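Alpha-L-arabinosidase (PDB 6D25) is a trimeric GH51 arabinofuranosidase that probably removes arabinofuranosyl side chains from arabinoxylans, including internal doubly substituted units. Local coordinates at residues A[78-90]-A[382-395]. Numbering follows the deposited sequence.
Sequences YRNDVVAALKAIA and ILTDGDKMVLTPTY
The carbonyl oxygen G386 O is gripped end-on by the R79 guanidinium, with NH1 and NH2 each 2.9 Å from it. G386 sits in the type II' turn of the beta hairpin 382-391, which packs against helix 80-88 of the (beta/alpha)8 barrel, the catalytic fold of GH51 enzymes; strand 388-391 runs nearly parallel to the helix, at 15°. R79, at the N-cap position, illustrates how one arginine can tie a helix start to a hairpin turn. Its side-on edge is taken by D81, whose syn lone pairs accept from NE and NH1, the NE to OD1 bond being 2.8 Å long and nearly straight. These in-plane bonds fix the rotation of the guanidinium, and T384 CG2 lies 3.7 Å above its centre. R79 NH2 also donates to G62 O, while two waters link D81 OD2 to D387 O, one weakly. Beyond this polar end, I382 CD1 reaches A85 CB and L86 CD2, and M389 SD lies 3.6 Å from D81 CB. With CG anti to the backbone N (chi1 175°), Y395 extends its ring between L391 CD2 over the centre of one face and I89 CG2 nearer the rim of the other, and its OH donates to A85 O at 2.6 Å.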
loop_
_atom_site.group_PDB
_atom_site.type_symbol
_atom_site.label_atom_id
_atom_site.label_comp_id
_atom_site.label_asym_id
_atom_site.label_seq_id
_atom_site.Cartn_x
_atom_site.Cartn_y
_atom_site.Cartn_z
ATOM N N TYR A 78 22.854 -27.603 11.542
ATOM C CA TYR A 78 23.318 -27.494 10.156
ATOM C C TYR A 78 24.119 -28.746 9.792
ATOM O O TYR A 78 25.065 -29.079 10.470
ATOM C CB TYR A 78 24.216 -26.278 9.953
ATOM C CG TYR A 78 23.738 -25.006 10.585
ATOM C CD1 TYR A 78 22.576 -24.409 10.156
ATOM C CD2 TYR A 78 24.459 -24.390 11.592
ATOM C CE1 TYR A 78 22.110 -23.256 10.762
ATOM C CE2 TYR A 78 24.026 -23.215 12.190
ATOM C CZ TYR A 78 22.823 -22.668 11.786
ATOM O OH TYR A 78 22.364 -21.531 12.359
ATOM N N ARG A 79 23.747 -29.417 8.711
ATOM C CA ARG A 79 24.444 -30.657 8.358
ATOM C C ARG A 79 25.908 -30.327 8.000
ATOM O O ARG A 79 26.223 -29.385 7.248
ATOM C CB ARG A 79 23.695 -31.421 7.265
ATOM C CG ARG A 79 23.523 -30.694 5.947
ATOM C CD ARG A 79 22.605 -31.526 5.036
ATOM N NE ARG A 79 23.238 -32.775 4.665
ATOM C CZ ARG A 79 22.594 -33.842 4.231
ATOM N NH1 ARG A 79 23.286 -34.848 3.753
ATOM N NH2 ARG A 79 21.249 -33.903 4.300
ATOM N N ASN A 80 26.800 -31.136 8.566
ATOM C CA ASN A 80 28.253 -30.866 8.532
ATOM C C ASN A 80 28.825 -30.934 7.098
ATOM O O ASN A 80 29.737 -30.185 6.737
ATOM C CB ASN A 80 28.984 -31.880 9.404
ATOM C CG ASN A 80 28.808 -31.626 10.888
ATOM O OD1 ASN A 80 28.366 -30.549 11.290
ATOM N ND2 ASN A 80 29.158 -32.606 11.699
ATOM N N ASP A 81 28.350 -31.899 6.321
ATOM C CA ASP A 81 28.889 -32.164 4.979
ATOM C C ASP A 81 28.685 -30.924 4.096
ATOM O O ASP A 81 29.617 -30.508 3.371
ATOM C CB ASP A 81 28.323 -33.452 4.373
ATOM C CG ASP A 81 26.793 -33.617 4.367
ATOM O OD1 ASP A 81 26.076 -32.685 4.767
ATOM O OD2 ASP A 81 26.322 -34.751 4.029
ATOM N N VAL A 82 27.506 -30.313 4.171
ATOM C CA VAL A 82 27.186 -29.152 3.351
ATOM C C VAL A 82 28.005 -27.946 3.817
ATOM O O VAL A 82 28.494 -27.168 3.004
ATOM C CB VAL A 82 25.670 -28.873 3.372
ATOM C CG1 VAL A 82 25.339 -27.500 2.809
ATOM C CG2 VAL A 82 24.910 -29.945 2.623
ATOM N N VAL A 83 28.123 -27.765 5.129
ATOM C CA VAL A 83 28.911 -26.679 5.674
ATOM C C VAL A 83 30.343 -26.752 5.121
ATOM O O VAL A 83 30.879 -25.740 4.642
ATOM C CB VAL A 83 28.898 -26.673 7.222
ATOM C CG1 VAL A 83 29.947 -25.741 7.802
ATOM C CG2 VAL A 83 27.520 -26.306 7.732
ATOM N N ALA A 84 30.957 -27.939 5.185
ATOM C CA ALA A 84 32.335 -28.069 4.766
ATOM C C ALA A 84 32.460 -27.774 3.259
ATOM O O ALA A 84 33.405 -27.090 2.795
ATOM C CB ALA A 84 32.837 -29.433 5.139
ATOM N N ALA A 85 31.519 -28.284 2.479
ATOM C CA ALA A 85 31.588 -28.117 1.031
ATOM C C ALA A 85 31.433 -26.637 0.633
ATOM O O ALA A 85 32.109 -26.143 -0.269
ATOM C CB ALA A 85 30.556 -28.990 0.383
ATOM N N LEU A 86 30.547 -25.916 1.297
ATOM C CA LEU A 86 30.339 -24.520 0.949
ATOM C C LEU A 86 31.524 -23.669 1.430
ATOM O O LEU A 86 31.949 -22.733 0.732
ATOM C CB LEU A 86 29.021 -24.022 1.551
ATOM C CG LEU A 86 27.768 -24.688 0.964
ATOM C CD1 LEU A 86 26.547 -24.240 1.728
ATOM C CD2 LEU A 86 27.618 -24.360 -0.526
ATOM N N LYS A 87 32.074 -23.988 2.598
ATOM C CA LYS A 87 33.286 -23.278 3.042
ATOM C C LYS A 87 34.414 -23.466 2.016
ATOM O O LYS A 87 35.175 -22.528 1.780
ATOM C CB LYS A 87 33.741 -23.767 4.419
ATOM C CG LYS A 87 32.867 -23.248 5.542
ATOM C CD LYS A 87 33.298 -23.717 6.907
ATOM C CE LYS A 87 34.504 -22.935 7.385
ATOM N NZ LYS A 87 34.787 -23.272 8.788
ATOM N N ALA A 88 34.520 -24.656 1.433
ATOM C CA ALA A 88 35.651 -24.949 0.549
ATOM C C ALA A 88 35.564 -24.119 -0.746
ATOM O O ALA A 88 36.595 -23.938 -1.381
ATOM C CB ALA A 88 35.720 -26.433 0.226
ATOM N N ILE A 89 34.401 -23.610 -1.136
ATOM C CA ILE A 89 34.348 -22.739 -2.343
ATOM C C ILE A 89 34.237 -21.254 -1.951
ATOM O O ILE A 89 34.053 -20.394 -2.847
ATOM C CB ILE A 89 33.238 -23.173 -3.317
ATOM C CG1 ILE A 89 31.858 -23.177 -2.685
ATOM C CG2 ILE A 89 33.573 -24.502 -3.938
ATOM C CD1 ILE A 89 30.711 -23.246 -3.686
ATOM N N ALA A 90 34.383 -20.943 -0.662
ATOM C CA ALA A 90 34.394 -19.561 -0.145
ATOM C C ALA A 90 33.160 -18.775 -0.641
ATOM O O ALA A 90 33.256 -17.741 -1.292
ATOM C CB ALA A 90 35.701 -18.863 -0.514
ATOM N N ILE A 382 24.896 -28.663 -4.651
ATOM C CA ILE A 382 24.917 -29.879 -3.854
ATOM C C ILE A 382 23.542 -30.532 -3.918
ATOM O O ILE A 382 22.563 -29.805 -3.935
ATOM C CB ILE A 382 25.284 -29.561 -2.382
ATOM C CG1 ILE A 382 26.682 -28.958 -2.275
ATOM C CG2 ILE A 382 25.127 -30.778 -1.479
ATOM C CD1 ILE A 382 26.934 -28.281 -0.953
ATOM N N LEU A 383 23.496 -31.854 -3.987
ATOM C CA LEU A 383 22.272 -32.617 -3.871
ATOM C C LEU A 383 22.402 -33.511 -2.631
ATOM O O LEU A 383 23.474 -34.071 -2.403
ATOM C CB LEU A 383 22.009 -33.460 -5.127
ATOM C CG LEU A 383 22.070 -32.693 -6.450
ATOM C CD1 LEU A 383 21.846 -33.642 -7.614
ATOM C CD2 LEU A 383 21.003 -31.621 -6.500
ATOM N N THR A 384 21.362 -33.569 -1.812
ATOM C CA THR A 384 21.344 -34.414 -0.623
ATOM C C THR A 384 20.101 -35.297 -0.646
ATOM O O THR A 384 19.078 -34.967 -1.241
ATOM C CB THR A 384 21.346 -33.628 0.689
ATOM O OG1 THR A 384 20.082 -32.998 0.857
ATOM C CG2 THR A 384 22.438 -32.595 0.772
ATOM N N ASP A 385 20.222 -36.421 0.044
ATOM C CA ASP A 385 19.111 -37.320 0.233
ATOM C C ASP A 385 19.348 -38.095 1.537
ATOM O O ASP A 385 20.133 -39.057 1.552
ATOM C CB ASP A 385 19.006 -38.270 -0.963
ATOM C CG ASP A 385 17.854 -39.261 -0.850
ATOM O OD1 ASP A 385 17.031 -39.124 0.057
ATOM O OD2 ASP A 385 17.796 -40.144 -1.670
ATOM N N GLY A 386 18.760 -37.619 2.613
ATOM C CA GLY A 386 19.129 -38.082 3.918
ATOM C C GLY A 386 20.605 -37.834 4.149
ATOM O O GLY A 386 21.086 -36.754 3.819
ATOM N N ASP A 387 21.346 -38.814 4.647
ATOM C CA ASP A 387 22.737 -38.567 4.969
ATOM C C ASP A 387 23.616 -38.576 3.704
ATOM O O ASP A 387 24.768 -38.271 3.831
ATOM C CB ASP A 387 23.266 -39.508 6.056
ATOM C CG ASP A 387 23.303 -40.979 5.682
ATOM O OD1 ASP A 387 23.036 -41.325 4.533
ATOM O OD2 ASP A 387 23.516 -41.795 6.581
ATOM N N LYS A 388 23.076 -38.847 2.522
ATOM C CA LYS A 388 23.875 -38.831 1.288
ATOM C C LYS A 388 24.026 -37.404 0.744
ATOM O O LYS A 388 23.114 -36.595 0.847
ATOM C CB LYS A 388 23.196 -39.698 0.235
ATOM C CG LYS A 388 23.127 -41.180 0.584
ATOM C CD LYS A 388 22.293 -41.998 -0.367
ATOM C CE LYS A 388 22.014 -43.346 0.254
ATOM N NZ LYS A 388 21.211 -44.178 -0.646
ATOM N N MET A 389 25.180 -37.124 0.153
ATOM C CA MET A 389 25.468 -35.822 -0.415
ATOM C C MET A 389 26.312 -35.997 -1.673
ATOM O O MET A 389 27.222 -36.790 -1.663
ATOM C CB MET A 389 26.230 -34.939 0.579
ATOM C CG MET A 389 26.333 -33.489 0.123
ATOM S SD MET A 389 27.596 -32.482 0.971
ATOM C CE MET A 389 29.047 -33.204 0.207
ATOM N N VAL A 390 26.047 -35.224 -2.710
ATOM C CA VAL A 390 26.898 -35.225 -3.896
ATOM C C VAL A 390 27.140 -33.787 -4.366
ATOM O O VAL A 390 26.270 -32.921 -4.274
ATOM C CB VAL A 390 26.298 -36.108 -5.008
ATOM C CG1 VAL A 390 24.996 -35.581 -5.550
ATOM C CG2 VAL A 390 27.256 -36.290 -6.163
ATOM N N LEU A 391 28.354 -33.528 -4.806
ATOM C CA LEU A 391 28.771 -32.266 -5.377
ATOM C C LEU A 391 28.496 -32.298 -6.887
ATOM O O LEU A 391 28.846 -33.248 -7.551
ATOM C CB LEU A 391 30.269 -32.066 -5.138
ATOM C CG LEU A 391 30.722 -32.102 -3.680
ATOM C CD1 LEU A 391 32.218 -31.930 -3.551
ATOM C CD2 LEU A 391 30.082 -30.967 -2.918
ATOM N N THR A 392 27.892 -31.250 -7.405
ATOM C CA THR A 392 27.490 -31.231 -8.822
ATOM C C THR A 392 28.639 -30.705 -9.699
ATOM O O THR A 392 29.573 -30.069 -9.231
ATOM C CB THR A 392 26.248 -30.361 -9.018
ATOM O OG1 THR A 392 26.612 -28.999 -8.756
ATOM C CG2 THR A 392 25.094 -30.817 -8.142
ATOM N N PRO A 393 28.528 -30.917 -11.007
ATOM C CA PRO A 393 29.446 -30.298 -11.935
ATOM C C PRO A 393 29.514 -28.778 -11.763
ATOM O O PRO A 393 30.588 -28.195 -11.887
ATOM C CB PRO A 393 28.931 -30.697 -13.326
ATOM C CG PRO A 393 28.287 -32.007 -13.065
ATOM C CD PRO A 393 27.603 -31.810 -11.719
ATOM N N THR A 394 28.392 -28.151 -11.451
ATOM C CA THR A 394 28.342 -26.708 -11.285
ATOM C C THR A 394 29.184 -26.292 -10.079
ATOM O O THR A 394 29.902 -25.304 -10.154
ATOM C CB THR A 394 26.889 -26.226 -11.143
ATOM O OG1 THR A 394 26.191 -26.548 -12.333
ATOM C CG2 THR A 394 26.786 -24.740 -10.859
ATOM N N TYR A 395 29.110 -27.019 -8.974
ATOM C CA TYR A 395 29.959 -26.784 -7.800
ATOM C C TYR A 395 31.423 -26.682 -8.203
ATOM O O TYR A 395 32.152 -25.785 -7.741
ATOM C CB TYR A 395 29.788 -27.906 -6.778
ATOM C CG TYR A 395 30.688 -27.832 -5.575
ATOM C CD1 TYR A 395 31.958 -28.378 -5.563
ATOM C CD2 TYR A 395 30.262 -27.206 -4.413
ATOM C CE1 TYR A 395 32.786 -28.295 -4.454
ATOM C CE2 TYR A 395 31.064 -27.142 -3.285
ATOM C CZ TYR A 395 32.331 -27.699 -3.295
ATOM O OH TYR A 395 33.104 -27.618 -2.159
HETATM O O HOH W 1 25.653 -36.358 6.353
HETATM O O HOH W 2 27.859 -36.779 3.603
#